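Conserved hypothetical exported protein (Bacteroides fragilis, PDB 4JJA) is of unknown function but belongs to the NamZ family and may act as an exo-beta-N-acetylmuramidase on peptidoglycan fragments. Local coordinates at residues H172-G177 and I360-Y365; N265-S270 and N281-G286. All coordinates share one frame; numbering follows the deposited sequence.

Contact 1 joins residues H172-G177, in the N-terminal NamZ region, to I360-Y365 near the end of the chain, so it ties the two family regions together. Contact 2, N265-S270 with N281-G286, lies wholly within the C-terminal region, and both of its segments fall in the long span of chain between the two halves of contact 1. The centres are 39 Å apart, on opposite sides of the chain's centre, with nearest atoms about 26 Å apart and no helix or sheet in common. In contact 1, which is buried, the loop leading into helix 176-185 meets the C-terminal part of helix 352-362 and the turn after it; contact 2 is a partly buried edge of the three-stranded antiparallel sheet.

Contact 1 of 2, residues H172-G177 and I360-Y365; sequences HGMTLG and IQRKPY
R362, near the C-terminal end of the helix that starts at 352, reaches across to the H172-M174 turn and makes most of this contact. Its CG sits between the backbone N and the carbonyl carbon (chi1 78°), and from CG to NE the chain runs extended, passing the selenomethionine M174 in the opposite direction. Near the backbone the touch is apolar: R362 CB lies 4.0 Å from M174 SE and equally close to the methyl CE. Farther out, M174 CG comes within 3.7 Å of R362 NH1, oblique to the guanidinium.

Two carbonyl oxygens approach the guanidinium at its edge, near its plane, both at the same nitrogen. NH1 donates a weak, bent hydrogen bond to H172 O (3.1 Å, 132° at the hydrogen), while G173 O stands 3.0 Å from NH1. The other terminal nitrogen, NH2, forms a salt bridge with D370; this is the stronger hold on the group, the weak bond to H172 O a lesser one. The turn has its own brace, since M174 N donates to H172 ND1 at 3.0 Å, nearly in the imidazole plane. G173 takes a positive phi (75°), which suits glycine.

At the end of the short 3-10 segment, Y365 adds its CB, 4.2 Å from M174 CE. The ring leads away from M174, and its hydroxyl is hydrogen-bonded to E186.

M182 of helix 176-185 touches M174, R362 and Y365 alike. T175 is the N-cap of that helix, its side chain capping a backbone N there, and OG1 is also hydrogen-bonded to D141, just past parallel strand 136-140. The contact thus sets the last turn of helix 352-362 against the loop that leads into helix 176-185, beside the Rossmann-like parallel sheet.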
# COMPACT_ATOMS: atom_id res chain seq x y z
N HIS A 172 3.37 -4.43 -7.22
CA HIS A 172 4.14 -5.65 -6.99
C HIS A 172 3.29 -6.93 -7.12
O HIS A 172 3.85 -8.02 -7.29
CB HIS A 172 4.89 -5.58 -5.66
CG HIS A 172 4.01 -5.26 -4.50
ND1 HIS A 172 3.09 -6.16 -3.99
CD2 HIS A 172 3.95 -4.15 -3.72
CE1 HIS A 172 2.51 -5.60 -2.94
NE2 HIS A 172 2.98 -4.36 -2.79
N GLY A 173 1.97 -6.79 -7.00
CA GLY A 173 1.07 -7.86 -7.17
C GLY A 173 0.96 -8.89 -6.07
O GLY A 173 0.37 -9.93 -6.28
N MSE A 174 1.52 -8.61 -4.89
CA MSE A 174 1.66 -9.62 -3.85
C MSE A 174 0.86 -9.24 -2.62
O MSE A 174 0.65 -8.09 -2.32
CB MSE A 174 3.12 -9.77 -3.42
CG MSE A 174 4.00 -10.13 -4.62
SE MSE A 174 5.91 -10.24 -4.26
CE MSE A 174 5.88 -11.90 -3.47
N THR A 175 0.38 -10.26 -1.92
CA THR A 175 -0.15 -10.02 -0.59
C THR A 175 0.97 -9.72 0.42
O THR A 175 2.13 -10.02 0.13
CB THR A 175 -1.00 -11.18 -0.07
OG1 THR A 175 -0.15 -12.29 0.24
CG2 THR A 175 -2.12 -11.52 -1.01
N LEU A 176 0.63 -9.18 1.58
CA LEU A 176 1.67 -8.93 2.58
C LEU A 176 2.29 -10.23 3.03
O LEU A 176 3.50 -10.26 3.30
CB LEU A 176 1.16 -8.13 3.74
CG LEU A 176 0.73 -6.69 3.53
CD1 LEU A 176 0.13 -6.11 4.84
CD2 LEU A 176 1.89 -5.87 3.04
N GLY A 177 1.55 -11.34 3.07
CA GLY A 177 2.13 -12.62 3.41
C GLY A 177 3.14 -13.09 2.39
O GLY A 177 4.21 -13.56 2.72
N ILE A 360 9.13 -13.80 -12.40
CA ILE A 360 9.94 -15.01 -12.17
C ILE A 360 10.51 -15.03 -10.76
O ILE A 360 10.44 -16.03 -10.04
CB ILE A 360 11.08 -15.14 -13.20
CG1 ILE A 360 10.46 -15.56 -14.53
CG2 ILE A 360 12.16 -16.16 -12.71
CD1 ILE A 360 11.25 -15.13 -15.76
N GLN A 361 11.06 -13.91 -10.36
CA GLN A 361 11.74 -13.82 -9.06
C GLN A 361 10.76 -14.08 -7.93
O GLN A 361 11.13 -14.66 -6.91
CB GLN A 361 12.41 -12.43 -8.88
CG GLN A 361 13.37 -12.29 -7.73
CD GLN A 361 13.81 -10.89 -7.42
OE1 GLN A 361 13.42 -9.92 -8.07
NE2 GLN A 361 14.68 -10.78 -6.44
N ARG A 362 9.53 -13.58 -8.05
CA ARG A 362 8.58 -13.68 -6.94
C ARG A 362 7.91 -15.03 -6.85
O ARG A 362 7.30 -15.35 -5.85
CB ARG A 362 7.50 -12.60 -7.08
CG ARG A 362 6.42 -12.88 -8.08
CD ARG A 362 5.40 -11.74 -8.18
NE ARG A 362 4.27 -12.19 -8.95
CZ ARG A 362 3.02 -11.80 -8.77
NH1 ARG A 362 2.72 -10.77 -8.00
NH2 ARG A 362 2.05 -12.42 -9.39
N LYS A 363 7.97 -15.82 -7.93
CA LYS A 363 7.16 -17.03 -8.02
C LYS A 363 7.29 -17.98 -6.83
O LYS A 363 6.26 -18.49 -6.38
CB LYS A 363 7.46 -17.76 -9.35
CG LYS A 363 6.48 -18.87 -9.65
CD LYS A 363 5.24 -18.29 -10.26
CE LYS A 363 4.34 -19.32 -11.08
NZ LYS A 363 3.77 -18.67 -12.30
N PRO A 364 8.49 -18.22 -6.30
CA PRO A 364 8.57 -19.16 -5.15
C PRO A 364 7.89 -18.72 -3.88
O PRO A 364 7.69 -19.54 -2.99
CB PRO A 364 10.09 -19.25 -4.87
CG PRO A 364 10.79 -18.74 -6.13
CD PRO A 364 9.82 -17.74 -6.73
N TYR A 365 7.50 -17.45 -3.81
CA TYR A 365 6.92 -16.85 -2.63
C TYR A 365 5.42 -16.69 -2.73
O TYR A 365 4.78 -16.26 -1.74
CB TYR A 365 7.61 -15.52 -2.37
CG TYR A 365 9.10 -15.64 -2.32
CD1 TYR A 365 9.73 -16.39 -1.33
CD2 TYR A 365 9.87 -15.13 -3.33
CE1 TYR A 365 11.06 -16.56 -1.33
CE2 TYR A 365 11.23 -15.27 -3.31
CZ TYR A 365 11.84 -15.99 -2.31
OH TYR A 365 13.20 -16.15 -2.26

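Contact 2 of 2, residues N265-S270 and N281-G286; sequences NFTPRS and NKLCHG
An antiparallel strand pair at the edge of a three-stranded sheet brings F266 against C284, and past its end the two segments stay together through loop residues. F266 and C284 form the hydrogen-bonded pair: F266 N donates to C284 O at 2.9 Å, and C284 N returns a bond to F266 O at 2.8 Å, nearly straight onto the carbonyl (C=O...N angle 167°). On the face these two residues share, C284 CB lies over the F266 ring, 3.7 Å from its centroid and offset toward the rim, a CH-pi contact. The sulfur approaches the ring more obliquely and meets P268 CD at 3.8 Å.

N265 and H285 are the neighbouring non-hydrogen-bonded pair, with side chains on the other face. A water joins N265 ND2 to H285 ND1, approaching the imidazole at its edge. Beside them L283 CD1 fits between N265 OD1 and T267 OG1, about 3.5 Å from each.

Beyond the strands, N281 N donates to P268 O at 2.8 Å. R269 sets out away from N281-G286, but a bend at chi2 (-59°) turns CD back, and NH1 reaches N281 OD1 at 3.0 Å. The oxygen lies in the plane of the guanidinium, while NH1 stands above the plane of the amide, the two planes being 51° apart. T267 CG2 lies over the centre of the guanidinium, while a second water links R269 NH1 to N281 O. A third donates to N281 OD1 and accepts from S270 N, so the amide oxygen receives two bonds.

Strand 284-288 is the central strand, flanked by 253-256 and 265-266. Strands 265-266 and 284-288 follow each other directly, joined by residues 267-283: a beta hairpin with a long loop whose two ends meet here.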
# COMPACT_ATOMS: atom_id res chain seq x y z
N ASN A 265 -13.59 21.07 -13.86
CA ASN A 265 -12.86 21.80 -12.86
C ASN A 265 -13.34 21.42 -11.48
O ASN A 265 -14.42 20.84 -11.32
CB ASN A 265 -12.90 23.30 -13.11
CG ASN A 265 -14.27 23.86 -13.13
OD1 ASN A 265 -14.98 23.88 -12.11
ND2 ASN A 265 -14.63 24.40 -14.28
N PHE A 266 -12.50 21.68 -10.50
CA PHE A 266 -12.76 21.40 -9.10
C PHE A 266 -11.96 22.32 -8.24
O PHE A 266 -10.96 22.84 -8.67
CB PHE A 266 -12.44 19.93 -8.77
CG PHE A 266 -11.02 19.54 -9.00
CD1 PHE A 266 -10.61 19.08 -10.24
CD2 PHE A 266 -10.08 19.60 -7.98
CE1 PHE A 266 -9.28 18.71 -10.44
CE2 PHE A 266 -8.75 19.19 -8.22
CZ PHE A 266 -8.35 18.75 -9.44
N THR A 267 -12.36 22.48 -6.99
CA THR A 267 -11.63 23.30 -6.06
C THR A 267 -11.41 22.53 -4.78
O THR A 267 -12.34 22.27 -4.01
CB THR A 267 -12.42 24.61 -5.73
OG1 THR A 267 -12.70 25.31 -6.96
CG2 THR A 267 -11.63 25.48 -4.75
N PRO A 268 -10.15 22.14 -4.52
CA PRO A 268 -9.86 21.51 -3.25
C PRO A 268 -10.26 22.40 -2.05
O PRO A 268 -9.99 23.61 -2.04
CB PRO A 268 -8.33 21.28 -3.32
CG PRO A 268 -8.07 21.23 -4.80
CD PRO A 268 -8.95 22.29 -5.35
N ARG A 269 -10.87 21.81 -1.02
CA ARG A 269 -11.28 22.49 0.19
C ARG A 269 -10.60 21.88 1.39
O ARG A 269 -10.15 20.73 1.36
CB ARG A 269 -12.79 22.42 0.34
CG ARG A 269 -13.51 23.05 -0.79
CD ARG A 269 -13.18 24.53 -1.00
NE ARG A 269 -14.04 25.13 -2.00
CZ ARG A 269 -13.92 26.37 -2.44
NH1 ARG A 269 -12.99 27.16 -1.95
NH2 ARG A 269 -14.74 26.83 -3.37
N SER A 270 -10.57 22.64 2.48
CA SER A 270 -9.90 22.20 3.69
C SER A 270 -10.88 21.37 4.51
O SER A 270 -11.79 21.92 5.09
CB SER A 270 -9.47 23.44 4.51
OG SER A 270 -8.82 23.02 5.68
N ASN A 281 -8.29 25.78 -2.10
CA ASN A 281 -9.11 26.92 -2.44
C ASN A 281 -8.82 27.55 -3.80
O ASN A 281 -9.29 28.65 -4.09
CB ASN A 281 -9.13 27.96 -1.32
CG ASN A 281 -9.79 27.45 -0.03
OD1 ASN A 281 -10.76 26.68 -0.07
ND2 ASN A 281 -9.27 27.86 1.12
N LYS A 282 -8.12 26.83 -4.66
CA LYS A 282 -7.87 27.21 -6.05
C LYS A 282 -8.73 26.45 -7.01
O LYS A 282 -8.84 25.24 -6.87
CB LYS A 282 -6.42 26.84 -6.47
CG LYS A 282 -5.37 27.28 -5.60
CD LYS A 282 -5.12 28.72 -5.76
CE LYS A 282 -3.70 29.03 -5.27
NZ LYS A 282 -3.46 30.42 -5.69
N LEU A 283 -9.23 27.12 -8.03
CA LEU A 283 -9.97 26.50 -9.08
C LEU A 283 -8.97 25.76 -9.96
O LEU A 283 -8.07 26.36 -10.57
CB LEU A 283 -10.77 27.51 -9.92
CG LEU A 283 -11.62 26.89 -11.01
CD1 LEU A 283 -12.70 25.98 -10.42
CD2 LEU A 283 -12.19 28.01 -11.91
N CYS A 284 -9.07 24.44 -9.97
CA CYS A 284 -8.23 23.54 -10.75
C CYS A 284 -8.96 23.07 -11.99
O CYS A 284 -10.13 22.66 -11.92
CB CYS A 284 -7.84 22.33 -9.91
SG CYS A 284 -6.79 22.74 -8.50
N HIS A 285 -8.31 23.14 -13.12
CA HIS A 285 -8.86 22.70 -14.38
C HIS A 285 -8.22 21.37 -14.74
O HIS A 285 -7.01 21.22 -14.58
CB HIS A 285 -8.54 23.73 -15.44
CG HIS A 285 -9.09 25.08 -15.10
ND1 HIS A 285 -10.42 25.41 -15.20
CD2 HIS A 285 -8.48 26.17 -14.57
CE1 HIS A 285 -10.60 26.65 -14.80
NE2 HIS A 285 -9.45 27.14 -14.39
N GLY A 286 -9.01 20.43 -15.26
CA GLY A 286 -8.47 19.15 -15.58
C GLY A 286 -9.46 18.12 -16.05
O GLY A 286 -10.34 18.44 -16.84
O HOH W 1 -12.49 24.20 -16.61
O HOH W 2 -12.24 29.58 -3.34
O HOH W 3 -11.73 25.33 2.18